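Local coordinates for chitinase (PDB 5GZT), which probably hydrolyses chitin and chitodextrins as an endochitinase, cutting beta-1,4 linkages between N-acetylglucosamine units at random within the chain, at residues I331-A334 / R339-N342; E1094-K1099 / G1126-E1131. All coordinates share one frame; numbering follows the deposited sequence.

Contact 1: residues I331-A334 / R339-N342; sequences ITEA and RRNN
One face of the Arg339 guanidinium carries the terminal methyl of Ile331: CD1 sits 3.3 Å above the plane, shifted toward the rim, and its shortest reach is 3.4 Å, to Arg339 NE. The second flat group, the Arg340 guanidinium, is met at its edge, where Glu333 OE2 lies almost in its plane. The contact spans the surface helix 333-340 of the first family 18 (TIM-barrel) domain: Glu333 in its first turn meets Arg340 in its last, and Ile331, just ahead of the Thr332 N-cap, reaches Arg339. Thr332 OG1 is bonded to the backbone N of Asp335. The two side chains of the methyl-guanidinium pair come from opposite directions. In Ile331, CG1 stands between the backbone N and the carbonyl carbon (chi1 59°), and the extended step to CD1 carries that methyl to the arginine. Polar and aromatic partners fix the arginine from outside the two segments: Arg339 NH1 is hydrogen-bonded to Trp325 O, and the Trp325 ring makes a cation-pi contact with the same residue, tying it to helix 323-326. Glu333 and Arg340 cross at about a right angle, and the acid, bent at chi2, also forms a salt bridge through OE1 with Arg336, while Arg340 NH2 pairs with Glu327. Between the two, Arg340 NH1 donates to Glu333 OE2 over 3.2 Å with a nearly straight N-H...O angle of 169°. The oxygen lies in the arginine's own plane, whereas the N-H reaches OE2 from above the carboxylate plane, 38° out of it.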
loop_
_atom_site.group_PDB
_atom_site.type_symbol
_atom_site.label_atom_id
_atom_site.label_comp_id
_atom_site.label_asym_id
_atom_site.label_seq_id
_atom_site.Cartn_x
_atom_site.Cartn_y
_atom_site.Cartn_z
ATOM N N ILE B 331 -29.292 11.336 -8.854
ATOM C CA ILE B 331 -28.445 12.310 -9.493
ATOM C C ILE B 331 -29.177 12.884 -10.716
ATOM O O ILE B 331 -30.367 12.563 -10.962
ATOM C CB ILE B 331 -27.077 11.674 -9.796
ATOM C CG1 ILE B 331 -27.235 10.428 -10.711
ATOM C CG2 ILE B 331 -26.400 11.353 -8.451
ATOM C CD1 ILE B 331 -25.942 9.751 -11.197
ATOM N N THR B 332 -28.492 13.747 -11.457
ATOM C CA THR B 332 -29.155 14.365 -12.616
ATOM C C THR B 332 -28.974 13.552 -13.837
ATOM O O THR B 332 -28.101 12.666 -13.901
ATOM C CB THR B 332 -28.593 15.723 -12.922
ATOM O OG1 THR B 332 -27.259 15.600 -13.388
ATOM C CG2 THR B 332 -28.646 16.570 -11.644
ATOM N N GLU B 333 -29.812 13.827 -14.840
ATOM C CA GLU B 333 -29.645 13.149 -16.103
ATOM C C GLU B 333 -28.211 13.359 -16.623
ATOM O O GLU B 333 -27.578 12.429 -17.117
ATOM C CB GLU B 333 -30.701 13.627 -17.132
ATOM C CG GLU B 333 -30.698 12.869 -18.439
ATOM C CD GLU B 333 -30.987 11.381 -18.249
ATOM O OE1 GLU B 333 -31.617 11.010 -17.242
ATOM O OE2 GLU B 333 -30.578 10.585 -19.120
ATOM N N ALA B 334 -27.673 14.573 -16.509
ATOM C CA ALA B 334 -26.311 14.821 -17.039
ATOM C C ALA B 334 -25.286 14.010 -16.231
ATOM O O ALA B 334 -24.280 13.561 -16.769
ATOM C CB ALA B 334 -25.974 16.312 -16.960
ATOM N N ARG B 339 -21.661 8.987 -16.074
ATOM C CA ARG B 339 -21.486 7.649 -15.569
ATOM C C ARG B 339 -21.501 6.605 -16.680
ATOM O O ARG B 339 -20.595 5.768 -16.753
ATOM C CB ARG B 339 -22.546 7.344 -14.535
ATOM C CG ARG B 339 -22.274 8.074 -13.205
ATOM C CD ARG B 339 -23.151 7.514 -12.089
ATOM N NE ARG B 339 -22.931 8.238 -10.844
ATOM C CZ ARG B 339 -23.462 7.889 -9.669
ATOM N NH1 ARG B 339 -24.237 6.819 -9.549
ATOM N NH2 ARG B 339 -23.216 8.610 -8.596
ATOM N N ARG B 340 -22.493 6.695 -17.583
ATOM C CA ARG B 340 -22.580 5.749 -18.708
ATOM C C ARG B 340 -21.393 5.769 -19.613
ATOM O O ARG B 340 -21.047 4.717 -20.146
ATOM C CB ARG B 340 -23.848 5.964 -19.544
ATOM C CG ARG B 340 -25.155 5.687 -18.793
ATOM C CD ARG B 340 -26.289 6.378 -19.560
ATOM N NE ARG B 340 -27.541 6.327 -18.831
ATOM C CZ ARG B 340 -28.445 7.290 -18.855
ATOM N NH1 ARG B 340 -28.281 8.406 -19.565
ATOM N NH2 ARG B 340 -29.502 7.159 -18.107
ATOM N N ASN B 341 -20.735 6.928 -19.743
ATOM C CA ASN B 341 -19.483 7.065 -20.488
ATOM C C ASN B 341 -18.198 6.984 -19.670
ATOM O O ASN B 341 -17.087 7.451 -20.115
ATOM C CB ASN B 341 -19.481 8.389 -21.284
ATOM C CG ASN B 341 -20.726 8.531 -22.168
ATOM O OD1 ASN B 341 -21.259 7.550 -22.630
ATOM N ND2 ASN B 341 -21.195 9.763 -22.376
ATOM N N ASN B 342 -18.278 6.382 -18.495
ATOM C CA ASN B 342 -17.078 6.352 -17.624
ATOM C C ASN B 342 -15.868 5.735 -18.359
ATOM O O ASN B 342 -15.956 4.648 -18.836
ATOM C CB ASN B 342 -17.388 5.560 -16.355
ATOM C CG ASN B 342 -16.350 5.811 -15.296
ATOM O OD1 ASN B 342 -16.243 6.944 -14.814
ATOM N ND2 ASN B 342 -15.461 4.825 -15.086
#

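Contact 2: residues E1094-K1099 / G1126-E1131; sequences ESLKYK and GAIFNE
Lys1097 and Glu1131 lie against each other where two helices of the second TIM-barrel domain, 1093-1106 and 1123-1133, pack side by side. Their axes run in roughly the same sense, 35° apart, and come as near as 8.1 Å in these segments. Lys1097 has CG anti to its own N (chi1 172°), and CG rests 3.6 Å from Glu1131 OE1; beyond it the chain bends at chi3 and chi4, leading the ammonium away. Lys1097 NZ stays 5.8 Å from Glu1131 OE1, too far for a salt bridge, so the lysine meets the acid through its methylenes. Glu1131 CG, likewise anti to its N, lies 3.4 Å from Lys1097 O; the bend at chi2 (61°) then turns the carboxylate along the Lys1097 methylenes. Its other oxygen, OE2, pairs with Lys1104, about two turns further along helix 1093-1106. Without the carboxylate, as with an alanine here, Lys1104 would probably lose its salt-bridge mate and a gap is likely to open beside the Lys1097 methylenes. Ala1127, a turn before Glu1131, faces the first helix, and Lys1097 CA is 4.4 Å from Ala1127 O. Toward the barrel the contact turns apolar: Leu1096 and Ile1128 are both buried, Ile1128 also touching Leu766 of strand 765-771 and Leu1096 touching Phe1021. This pair meets through Leu1096 CB and Ile1128 CG1, 3.8 Å apart.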
loop_
_atom_site.group_PDB
_atom_site.type_symbol
_atom_site.label_atom_id
_atom_site.label_comp_id
_atom_site.label_asym_id
_atom_site.label_seq_id
_atom_site.Cartn_x
_atom_site.Cartn_y
_atom_site.Cartn_z
ATOM N N GLU B 1094 3.186 36.525 -17.048
ATOM C CA GLU B 1094 2.461 35.931 -15.958
ATOM C C GLU B 1094 3.430 35.113 -15.096
ATOM O O GLU B 1094 3.395 35.152 -13.853
ATOM C CB GLU B 1094 1.332 34.981 -16.488
ATOM C CG GLU B 1094 0.111 35.022 -15.559
ATOM C CD GLU B 1094 -0.978 33.985 -15.829
ATOM O OE1 GLU B 1094 -0.990 33.381 -16.922
ATOM O OE2 GLU B 1094 -1.767 33.705 -14.883
ATOM N N SER B 1095 4.235 34.279 -15.722
ATOM C CA SER B 1095 5.145 33.468 -14.930
ATOM C C SER B 1095 6.169 34.349 -14.186
ATOM O O SER B 1095 6.516 34.043 -13.060
ATOM C CB SER B 1095 5.823 32.396 -15.725
ATOM O OG SER B 1095 6.725 32.932 -16.670
ATOM N N LEU B 1096 6.564 35.482 -14.760
ATOM C CA LEU B 1096 7.547 36.333 -14.088
ATOM C C LEU B 1096 6.916 37.057 -12.927
ATOM O O LEU B 1096 7.553 37.258 -11.892
ATOM C CB LEU B 1096 8.202 37.330 -15.054
ATOM C CG LEU B 1096 9.068 36.607 -16.055
ATOM C CD1 LEU B 1096 9.453 37.558 -17.195
ATOM C CD2 LEU B 1096 10.339 36.082 -15.449
ATOM N N LYS B 1097 5.631 37.395 -13.053
ATOM C CA LYS B 1097 4.888 37.915 -11.914
ATOM C C LYS B 1097 4.921 36.930 -10.803
ATOM O O LYS B 1097 5.177 37.326 -9.627
ATOM C CB LYS B 1097 3.452 38.244 -12.255
ATOM C CG LYS B 1097 2.594 38.615 -11.070
ATOM C CD LYS B 1097 1.300 39.257 -11.527
ATOM C CE LYS B 1097 0.098 38.445 -11.151
ATOM N NZ LYS B 1097 0.027 37.228 -12.005
ATOM N N TYR B 1098 4.636 35.668 -11.098
ATOM C CA TYR B 1098 4.627 34.694 -10.026
ATOM C C TYR B 1098 6.070 34.458 -9.392
ATOM O O TYR B 1098 6.151 34.102 -8.242
ATOM C CB TYR B 1098 4.054 33.391 -10.510
ATOM C CG TYR B 1098 2.512 33.358 -10.523
ATOM C CD1 TYR B 1098 1.824 33.040 -9.404
ATOM C CD2 TYR B 1098 1.794 33.572 -11.687
ATOM C CE1 TYR B 1098 0.427 33.008 -9.405
ATOM C CE2 TYR B 1098 0.391 33.575 -11.717
ATOM C CZ TYR B 1098 -0.280 33.255 -10.575
ATOM O OH TYR B 1098 -1.620 33.188 -10.542
ATOM N N LYS B 1099 7.141 34.545 -10.201
ATOM C CA LYS B 1099 8.562 34.461 -9.685
ATOM C C LYS B 1099 8.808 35.584 -8.715
ATOM O O LYS B 1099 9.358 35.366 -7.650
ATOM C CB LYS B 1099 9.547 34.510 -10.829
ATOM C CG LYS B 1099 9.539 33.150 -11.542
ATOM C CD LYS B 1099 10.559 33.026 -12.656
ATOM C CE LYS B 1099 10.545 31.571 -13.131
ATOM N NZ LYS B 1099 11.549 31.291 -14.181
ATOM N N GLY B 1126 8.791 44.802 -17.170
ATOM C CA GLY B 1126 7.695 45.546 -16.538
ATOM C C GLY B 1126 6.848 44.638 -15.629
ATOM O O GLY B 1126 6.404 45.047 -14.604
ATOM N N ALA B 1127 6.703 43.386 -15.995
ATOM C CA ALA B 1127 5.994 42.428 -15.206
ATOM C C ALA B 1127 6.669 42.153 -13.843
ATOM O O ALA B 1127 6.011 42.110 -12.792
ATOM C CB ALA B 1127 5.829 41.133 -15.977
ATOM N N ILE B 1128 7.983 42.038 -13.873
ATOM C CA ILE B 1128 8.754 41.843 -12.653
ATOM C C ILE B 1128 8.614 43.057 -11.805
ATOM O O ILE B 1128 8.257 42.984 -10.641
ATOM C CB ILE B 1128 10.245 41.544 -12.960
ATOM C CG1 ILE B 1128 10.347 40.229 -13.763
ATOM C CG2 ILE B 1128 11.022 41.393 -11.618
ATOM C CD1 ILE B 1128 11.706 40.021 -14.368
ATOM N N PHE B 1129 8.922 44.195 -12.378
ATOM C CA PHE B 1129 9.007 45.413 -11.666
ATOM C C PHE B 1129 7.650 45.745 -11.050
ATOM O O PHE B 1129 7.576 46.200 -9.895
ATOM C CB PHE B 1129 9.413 46.536 -12.648
ATOM C CG PHE B 1129 9.461 47.917 -12.022
ATOM C CD1 PHE B 1129 10.600 48.342 -11.325
ATOM C CD2 PHE B 1129 8.402 48.826 -12.197
ATOM C CE1 PHE B 1129 10.667 49.595 -10.733
ATOM C CE2 PHE B 1129 8.428 50.111 -11.609
ATOM C CZ PHE B 1129 9.592 50.520 -10.891
ATOM N N ASN B 1130 6.548 45.557 -11.816
ATOM C CA ASN B 1130 5.252 45.943 -11.241
ATOM C C ASN B 1130 4.913 45.062 -10.063
ATOM O O ASN B 1130 4.382 45.537 -9.094
ATOM C CB ASN B 1130 4.121 45.894 -12.304
ATOM C CG ASN B 1130 4.281 46.947 -13.379
ATOM O OD1 ASN B 1130 4.996 47.953 -13.237
ATOM N ND2 ASN B 1130 3.619 46.691 -14.516
ATOM N N GLU B 1131 5.207 43.781 -10.128
ATOM C CA GLU B 1131 4.893 42.882 -9.004
ATOM C C GLU B 1131 5.790 43.200 -7.821
ATOM O O GLU B 1131 5.309 43.271 -6.664
ATOM C CB GLU B 1131 5.036 41.417 -9.404
ATOM C CG GLU B 1131 4.820 40.450 -8.243
ATOM C CD GLU B 1131 3.386 40.589 -7.645
ATOM O OE1 GLU B 1131 2.491 41.062 -8.421
ATOM O OE2 GLU B 1131 3.166 40.232 -6.441
#

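In the fold
From the N terminus the chain first builds the parallel-stranded domain that holds the sodium ion, then passes through a mostly antiparallel beta region into the first family 18 barrel. There contact 1 closes a very local loop: only four residues, all helical, separate its segments, and it links the lead-in and first turn of helix 333-340 to its last turn, whose arginines also reach helix 323-326. The chain completes that barrel and crosses the immunoglobulin-like domain into the second barrel. Contact 2 closes a wider loop of 26 residues, through strand 1110-1114, joining the last two helices. The contacts follow in series, neither nested nor crossed; the centres of contacts 1 and 2 are about 43 Å apart and their nearest atoms about 30 Å.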